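Local coordinates for ABC transporter substrate-binding protein (Vibrio cholerae, PDB 3LKV), which probably serves as the periplasmic substrate-binding component of an ABC transporter, with a phenylalanine molecule held in its ligand pocket, at residues G37-E40 with G41-L44; P125-Q128 with H129-I133; A181-Q184 with S185-A189. One frame throughout, in Å; residues are numbered along the deposited sequence.

Interaction 1 (G37-E40 with G41-L44); sequences GYEE and GKNL
The amide of Asn43 and the ring of Tyr38 lie with their planes only 11° apart, although the two side chains cross at about a right angle; ND2 approaches the ring obliquely, 3.9 Å from CD1. Both belong to the turn that joins helix 20-35 to edge strand 44-50 of the first domain, a connection begun by Gly37 as the C-prime residue of a Schellman motif. At its two ends the amide bridges the backbone of the incoming chain. ND2 donates to Gly37 O (2.9 Å), which lies close to the amide plane, while OD1 accepts from Glu39 N at 2.9 Å in an almost straight bond (174°) within the carbonyl plane. This double grip fixes the rotation of the amide and tells its oxygen from its nitrogen. The first torsion of Asn43 (chi1 63°) sets CG between the backbone N and carbonyl carbon and turns the group back across the turn. Glu39 O accepts from both Lys42 N and Asn43 N. Gly41, with positive phi, makes the tight bend. The Glu39 and Lys42 side chains run alongside each other in a long salt bridge, Glu39 OE1 to Lys42 NZ 3.4 Å, its hydrogen bond weak; Leu44 CB packs against Tyr38 CB at 4.1 Å. Tyr38 reaches helix 243-258 and bonds Glu259 through OH, whereas Gly41 and Lys42 meet the second subunit. Glu40 directs its CB away from the turn, but its CA-H points almost straight at Leu44 O, with CA and O 3.4 Å apart.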
loop_
_atom_site.group_PDB
_atom_site.type_symbol
_atom_site.label_atom_id
_atom_site.label_comp_id
_atom_site.label_asym_id
_atom_site.label_seq_id
_atom_site.Cartn_x
_atom_site.Cartn_y
_atom_site.Cartn_z
ATOM N N GLY A 37 -3.948 -7.063 -15.401
ATOM C CA GLY A 37 -3.840 -8.389 -14.795
ATOM C C GLY A 37 -2.644 -8.650 -13.878
ATOM O O GLY A 37 -2.407 -9.799 -13.490
ATOM N N TYR A 38 -1.873 -7.611 -13.514
ATOM C CA TYR A 38 -0.788 -7.758 -12.528
ATOM C C TYR A 38 -1.191 -7.150 -11.172
ATOM O O TYR A 38 -1.276 -5.928 -11.030
ATOM C CB TYR A 38 0.519 -7.160 -13.026
ATOM C CG TYR A 38 1.011 -7.824 -14.294
ATOM C CD1 TYR A 38 1.735 -8.996 -14.269
ATOM C CD2 TYR A 38 0.681 -7.300 -15.517
ATOM C CE1 TYR A 38 2.130 -9.620 -15.454
ATOM C CE2 TYR A 38 1.090 -7.897 -16.690
ATOM C CZ TYR A 38 1.794 -9.051 -16.657
ATOM O OH TYR A 38 2.162 -9.565 -17.863
ATOM N N GLU A 39 -1.425 -8.019 -10.193
ATOM C CA GLU A 39 -1.962 -7.622 -8.916
ATOM C C GLU A 39 -1.025 -8.006 -7.799
ATOM O O GLU A 39 -0.616 -9.175 -7.690
ATOM C CB GLU A 39 -3.268 -8.356 -8.615
ATOM C CG GLU A 39 -4.528 -7.777 -9.128
ATOM C CD GLU A 39 -5.754 -8.568 -8.545
ATOM O OE1 GLU A 39 -6.007 -8.466 -7.313
ATOM O OE2 GLU A 39 -6.426 -9.313 -9.303
ATOM N N GLU A 40 -0.815 -7.053 -6.909
ATOM C CA GLU A 40 0.022 -7.243 -5.740
ATOM C C GLU A 40 -0.619 -8.282 -4.888
ATOM O O GLU A 40 -1.808 -8.290 -4.754
ATOM C CB GLU A 40 0.070 -5.981 -4.916
ATOM C CG GLU A 40 1.052 -4.935 -5.389
ATOM C CD GLU A 40 1.379 -3.980 -4.233
ATOM O OE1 GLU A 40 0.468 -3.201 -3.882
ATOM O OE2 GLU A 40 2.491 -4.090 -3.643
ATOM N N GLY A 41 0.144 -9.171 -4.321
ATOM C CA GLY A 41 -0.442 -10.261 -3.553
ATOM C C GLY A 41 -0.702 -11.518 -4.369
ATOM O O GLY A 41 -0.878 -12.593 -3.816
ATOM N N LYS A 42 -0.743 -11.419 -5.686
ATOM C CA LYS A 42 -1.085 -12.599 -6.505
ATOM C C LYS A 42 0.084 -12.853 -7.403
ATOM O O LYS A 42 0.858 -13.719 -7.124
ATOM C CB LYS A 42 -2.400 -12.382 -7.279
ATOM C CG LYS A 42 -3.522 -11.990 -6.321
ATOM C CD LYS A 42 -4.914 -12.086 -6.908
ATOM C CE LYS A 42 -6.021 -12.062 -5.781
ATOM N NZ LYS A 42 -6.004 -10.843 -4.929
ATOM N N ASN A 43 0.260 -12.085 -8.464
ATOM C CA ASN A 43 1.275 -12.387 -9.439
ATOM C C ASN A 43 2.186 -11.193 -9.661
ATOM O O ASN A 43 2.913 -11.158 -10.641
ATOM C CB ASN A 43 0.610 -12.782 -10.766
ATOM C CG ASN A 43 -0.225 -11.642 -11.377
ATOM O OD1 ASN A 43 -0.653 -10.726 -10.687
ATOM N ND2 ASN A 43 -0.476 -11.726 -12.661
ATOM N N LEU A 44 2.157 -10.208 -8.777
ATOM C CA LEU A 44 2.983 -9.012 -8.961
ATOM C C LEU A 44 3.672 -8.736 -7.646
ATOM O O LEU A 44 3.000 -8.656 -6.635
ATOM C CB LEU A 44 2.132 -7.777 -9.345
ATOM C CG LEU A 44 2.885 -6.450 -9.367
ATOM C CD1 LEU A 44 3.964 -6.398 -10.440
ATOM C CD2 LEU A 44 1.872 -5.262 -9.531
#

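Interaction 2 (P125-Q128 with H129-I133); sequences PVEQ and HVELI
Pro125 and His129 meet obliquely across the first turn of helix 126-136, with Pro125 in the N-cap position. The proline ring comes up to the far end of the imidazole, its CD 3.8 Å from His129 NE2, while Pro125 O sits over one face of the same ring, 3.5 Å above the plane and offset toward the rim. That carbonyl also accepts His129 N (3.0 Å), the first of four such bonds between the two segments, so a single oxygen meets both the backbone and the ring of His129. With CG beside its backbone N (chi1 -69°), His129 is turned back over the start of the helix; Tyr198 OH at ND1 and Leu239 O at NE2 then hold the imidazole in a fixed orientation against the second domain's sheet.

On another side of the helix, Glu127 and Glu131 cross with their carboxylate planes 63° apart. Two charged carboxylates so close would probably repel, but Lys167 and His168 both reach Glu127 OE1 and Ser164 bonds its OE2, which probably offsets the repulsion. Val130 turns CG2 back over its own helix, 3.5 Å from Val126 O. The closest approach between the two acids, close but not bonded, is Glu127 OE1 to Glu131 OE2, at 2.8 Å.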
loop_
_atom_site.group_PDB
_atom_site.type_symbol
_atom_site.label_atom_id
_atom_site.label_comp_id
_atom_site.label_asym_id
_atom_site.label_seq_id
_atom_site.Cartn_x
_atom_site.Cartn_y
_atom_site.Cartn_z
ATOM N N PRO A 125 5.589 22.192 -21.949
ATOM C CA PRO A 125 5.504 23.184 -23.031
ATOM C C PRO A 125 5.854 24.587 -22.492
ATOM O O PRO A 125 4.974 25.421 -22.185
ATOM C CB PRO A 125 4.026 23.111 -23.439
ATOM C CG PRO A 125 3.316 22.791 -22.113
ATOM C CD PRO A 125 4.301 22.026 -21.238
ATOM N N VAL A 126 7.143 24.845 -22.370
ATOM C CA VAL A 126 7.613 26.081 -21.741
ATOM C C VAL A 126 7.079 27.343 -22.502
ATOM O O VAL A 126 6.596 28.286 -21.884
ATOM C CB VAL A 126 9.158 26.042 -21.637
ATOM C CG1 VAL A 126 9.769 27.386 -21.152
ATOM C CG2 VAL A 126 9.567 24.845 -20.763
ATOM N N GLU A 127 7.179 27.339 -23.833
ATOM C CA GLU A 127 6.680 28.448 -24.664
ATOM C C GLU A 127 5.222 28.768 -24.334
ATOM O O GLU A 127 4.821 29.918 -24.115
ATOM C CB GLU A 127 6.816 28.098 -26.159
ATOM C CG GLU A 127 6.134 29.099 -27.177
ATOM C CD GLU A 127 6.751 30.501 -27.201
ATOM O OE1 GLU A 127 6.116 31.408 -27.816
ATOM O OE2 GLU A 127 7.853 30.712 -26.613
ATOM N N GLN A 128 4.428 27.728 -24.264
ATOM C CA GLN A 128 3.040 27.905 -23.909
ATOM C C GLN A 128 2.893 28.479 -22.477
ATOM O O GLN A 128 2.041 29.332 -22.230
ATOM C CB GLN A 128 2.329 26.575 -24.121
ATOM C CG GLN A 128 0.854 26.595 -24.119
ATOM C CD GLN A 128 0.230 25.190 -24.345
ATOM O OE1 GLN A 128 0.923 24.202 -24.627
ATOM N NE2 GLN A 128 -1.088 25.126 -24.233
ATOM N N HIS A 129 3.754 28.080 -21.549
ATOM C CA HIS A 129 3.696 28.644 -20.211
ATOM C C HIS A 129 4.047 30.158 -20.197
ATOM O O HIS A 129 3.441 30.925 -19.470
ATOM C CB HIS A 129 4.645 27.912 -19.242
ATOM C CG HIS A 129 4.230 26.510 -18.921
ATOM N ND1 HIS A 129 5.081 25.606 -18.334
ATOM C CD2 HIS A 129 3.054 25.860 -19.095
ATOM C CE1 HIS A 129 4.452 24.454 -18.163
ATOM N NE2 HIS A 129 3.215 24.581 -18.612
ATOM N N VAL A 130 5.044 30.565 -20.968
ATOM C CA VAL A 130 5.400 31.968 -21.027
ATOM C C VAL A 130 4.259 32.795 -21.613
ATOM O O VAL A 130 3.941 33.903 -21.106
ATOM C CB VAL A 130 6.647 32.160 -21.870
ATOM C CG1 VAL A 130 6.911 33.670 -22.151
ATOM C CG2 VAL A 130 7.834 31.458 -21.164
ATOM N N GLU A 131 3.660 32.274 -22.682
ATOM C CA GLU A 131 2.557 32.969 -23.341
ATOM C C GLU A 131 1.421 33.041 -22.352
ATOM O O GLU A 131 0.767 34.064 -22.249
ATOM C CB GLU A 131 2.153 32.340 -24.705
ATOM C CG GLU A 131 3.282 32.576 -25.774
ATOM C CD GLU A 131 3.143 31.853 -27.162
ATOM O OE1 GLU A 131 2.747 30.653 -27.235
ATOM O OE2 GLU A 131 3.521 32.505 -28.188
ATOM N N LEU A 132 1.258 32.013 -21.534
ATOM C CA LEU A 132 0.183 32.034 -20.558
ATOM C C LEU A 132 0.450 33.030 -19.406
ATOM O O LEU A 132 -0.475 33.744 -18.982
ATOM C CB LEU A 132 -0.090 30.629 -20.077
ATOM C CG LEU A 132 -1.245 30.372 -19.121
ATOM C CD1 LEU A 132 -2.555 31.006 -19.599
ATOM C CD2 LEU A 132 -1.408 28.850 -18.960
ATOM N N ILE A 133 1.702 33.122 -18.952
ATOM C CA ILE A 133 2.099 34.086 -17.938
ATOM C C ILE A 133 1.844 35.505 -18.454
ATOM O O ILE A 133 1.319 36.334 -17.735
ATOM C CB ILE A 133 3.589 33.930 -17.528
ATOM C CG1 ILE A 133 3.809 32.664 -16.680
ATOM C CG2 ILE A 133 4.067 35.095 -16.706
ATOM C CD1 ILE A 133 5.360 32.211 -16.569
#

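Interaction 3 (A181-Q184 with S185-A189); sequences ADVQ and SATQA
Ala186 N reaches Asp182 O at 3.0 Å, and Thr187 N and Gln188 N pair in the same i to i+4 manner with Val183 O and Gln184 O. Such backbone hydrogen bonds carry most of the contact between 181-184 and 185-189, at the start of helix 183-191.

One side-chain bond is added to this ladder. Thr187 OG1 donates to Val183 O at 2.8 Å, from above the carbonyl plane and on the face opposite to that used by Thr187 N. A chi1 of -54° places the hydroxyl beside the backbone N, facing the preceding turn, with CG2 anti to the backbone N.

Van der Waals contacts are modest. Val183 CG1 lies 4.0 Å from Thr187 OG1 as the two side chains cross at a slant, and Ala186 sets its methyl 3.5 Å from Asp182 O. Apolar packing is with neighbours: Val183 and Thr187 lean on Met212 of helix 209-218, Ala186 and Thr187 on Val146 of strand 142-147.

Charge enters at the start, where the Asp182 carboxylate forms a salt bridge with Lys179.

Val183 O is thus gripped by two donors from a single residue, which implies that the buried hydroxyl of Thr187 is satisfied within its own helix while the side chain as a whole packs against helix 209-218 and strand 142-147.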
loop_
_atom_site.group_PDB
_atom_site.type_symbol
_atom_site.label_atom_id
_atom_site.label_comp_id
_atom_site.label_asym_id
_atom_site.label_seq_id
_atom_site.Cartn_x
_atom_site.Cartn_y
_atom_site.Cartn_z
ATOM N N ALA A 181 16.488 22.443 0.698
ATOM C CA ALA A 181 16.544 23.366 1.795
ATOM C C ALA A 181 17.089 24.735 1.381
ATOM O O ALA A 181 16.947 25.640 2.131
ATOM C CB ALA A 181 17.388 22.781 2.990
ATOM N N ASP A 182 17.707 24.881 0.209
ATOM C CA ASP A 182 18.136 26.195 -0.253
ATOM C C ASP A 182 17.068 26.880 -1.119
ATOM O O ASP A 182 17.300 28.003 -1.582
ATOM C CB ASP A 182 19.358 26.131 -1.194
ATOM C CG ASP A 182 20.529 25.320 -0.661
ATOM O OD1 ASP A 182 20.818 25.316 0.538
ATOM O OD2 ASP A 182 21.199 24.730 -1.520
ATOM N N VAL A 183 15.959 26.211 -1.423
ATOM C CA VAL A 183 15.007 26.756 -2.406
ATOM C C VAL A 183 14.344 28.034 -1.901
ATOM O O VAL A 183 14.180 29.002 -2.652
ATOM C CB VAL A 183 13.955 25.717 -2.817
ATOM C CG1 VAL A 183 12.721 26.395 -3.429
ATOM C CG2 VAL A 183 14.626 24.682 -3.796
ATOM N N GLN A 184 14.017 28.072 -0.623
ATOM C CA GLN A 184 13.362 29.268 -0.077
ATOM C C GLN A 184 14.292 30.518 -0.120
ATOM O O GLN A 184 13.897 31.594 -0.586
ATOM C CB GLN A 184 12.809 28.984 1.324
ATOM C CG GLN A 184 12.123 30.186 1.951
ATOM C CD GLN A 184 11.367 29.864 3.261
ATOM O OE1 GLN A 184 11.090 28.743 3.573
ATOM N NE2 GLN A 184 11.044 30.870 3.994
ATOM N N SER A 185 15.532 30.356 0.310
ATOM C CA SER A 185 16.514 31.437 0.193
ATOM C C SER A 185 16.721 31.899 -1.258
ATOM O O SER A 185 16.837 33.078 -1.498
ATOM C CB SER A 185 17.886 30.986 0.665
ATOM O OG SER A 185 17.820 30.648 1.988
ATOM N N ALA A 186 16.882 30.957 -2.174
ATOM C CA ALA A 186 16.998 31.286 -3.588
ATOM C C ALA A 186 15.775 32.085 -4.068
ATOM O O ALA A 186 15.934 33.091 -4.726
ATOM C CB ALA A 186 17.165 30.003 -4.442
ATOM N N THR A 187 14.572 31.645 -3.737
ATOM C CA THR A 187 13.372 32.391 -4.094
ATOM C C THR A 187 13.409 33.828 -3.522
ATOM O O THR A 187 13.153 34.807 -4.223
ATOM C CB THR A 187 12.146 31.701 -3.578
ATOM O OG1 THR A 187 12.164 30.351 -4.056
ATOM C CG2 THR A 187 10.838 32.426 -4.037
ATOM N N GLN A 188 13.745 33.925 -2.244
ATOM C CA GLN A 188 13.872 35.219 -1.585
ATOM C C GLN A 188 14.867 36.111 -2.300
ATOM O O GLN A 188 14.611 37.284 -2.476
ATOM C CB GLN A 188 14.319 35.024 -0.151
ATOM C CG GLN A 188 14.363 36.284 0.614
ATOM C CD GLN A 188 15.066 36.099 1.928
ATOM O OE1 GLN A 188 16.215 35.639 1.973
ATOM N NE2 GLN A 188 14.389 36.437 3.006
ATOM N N ALA A 189 16.001 35.560 -2.704
ATOM C CA ALA A 189 16.995 36.355 -3.406
ATOM C C ALA A 189 16.452 36.991 -4.689
ATOM O O ALA A 189 17.015 37.984 -5.169
ATOM C CB ALA A 189 18.259 35.514 -3.735
#

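The three contacts follow one another along the chain and sample both lobes of a periplasmic binding protein. Interaction 1 lies on the far side of the chain's centre from the others, its own centre about 41 Å from that of interaction 2 and 43 Å from that of interaction 3. Interactions 2 and 3 share the second domain, about 23 Å apart between centres, at similar range from the bound phenylalanine without touching it: about 10 Å from the His129 side chain and 11 Å from that of Val183. Leu44 directly precedes the zinc-binding Glu45, about 6 Å away between side chains. The Thr187 side chain, about 9 Å from another zinc ion, is too distant to coordinate it; Ala191, Ser194 and Thr221 bind that zinc.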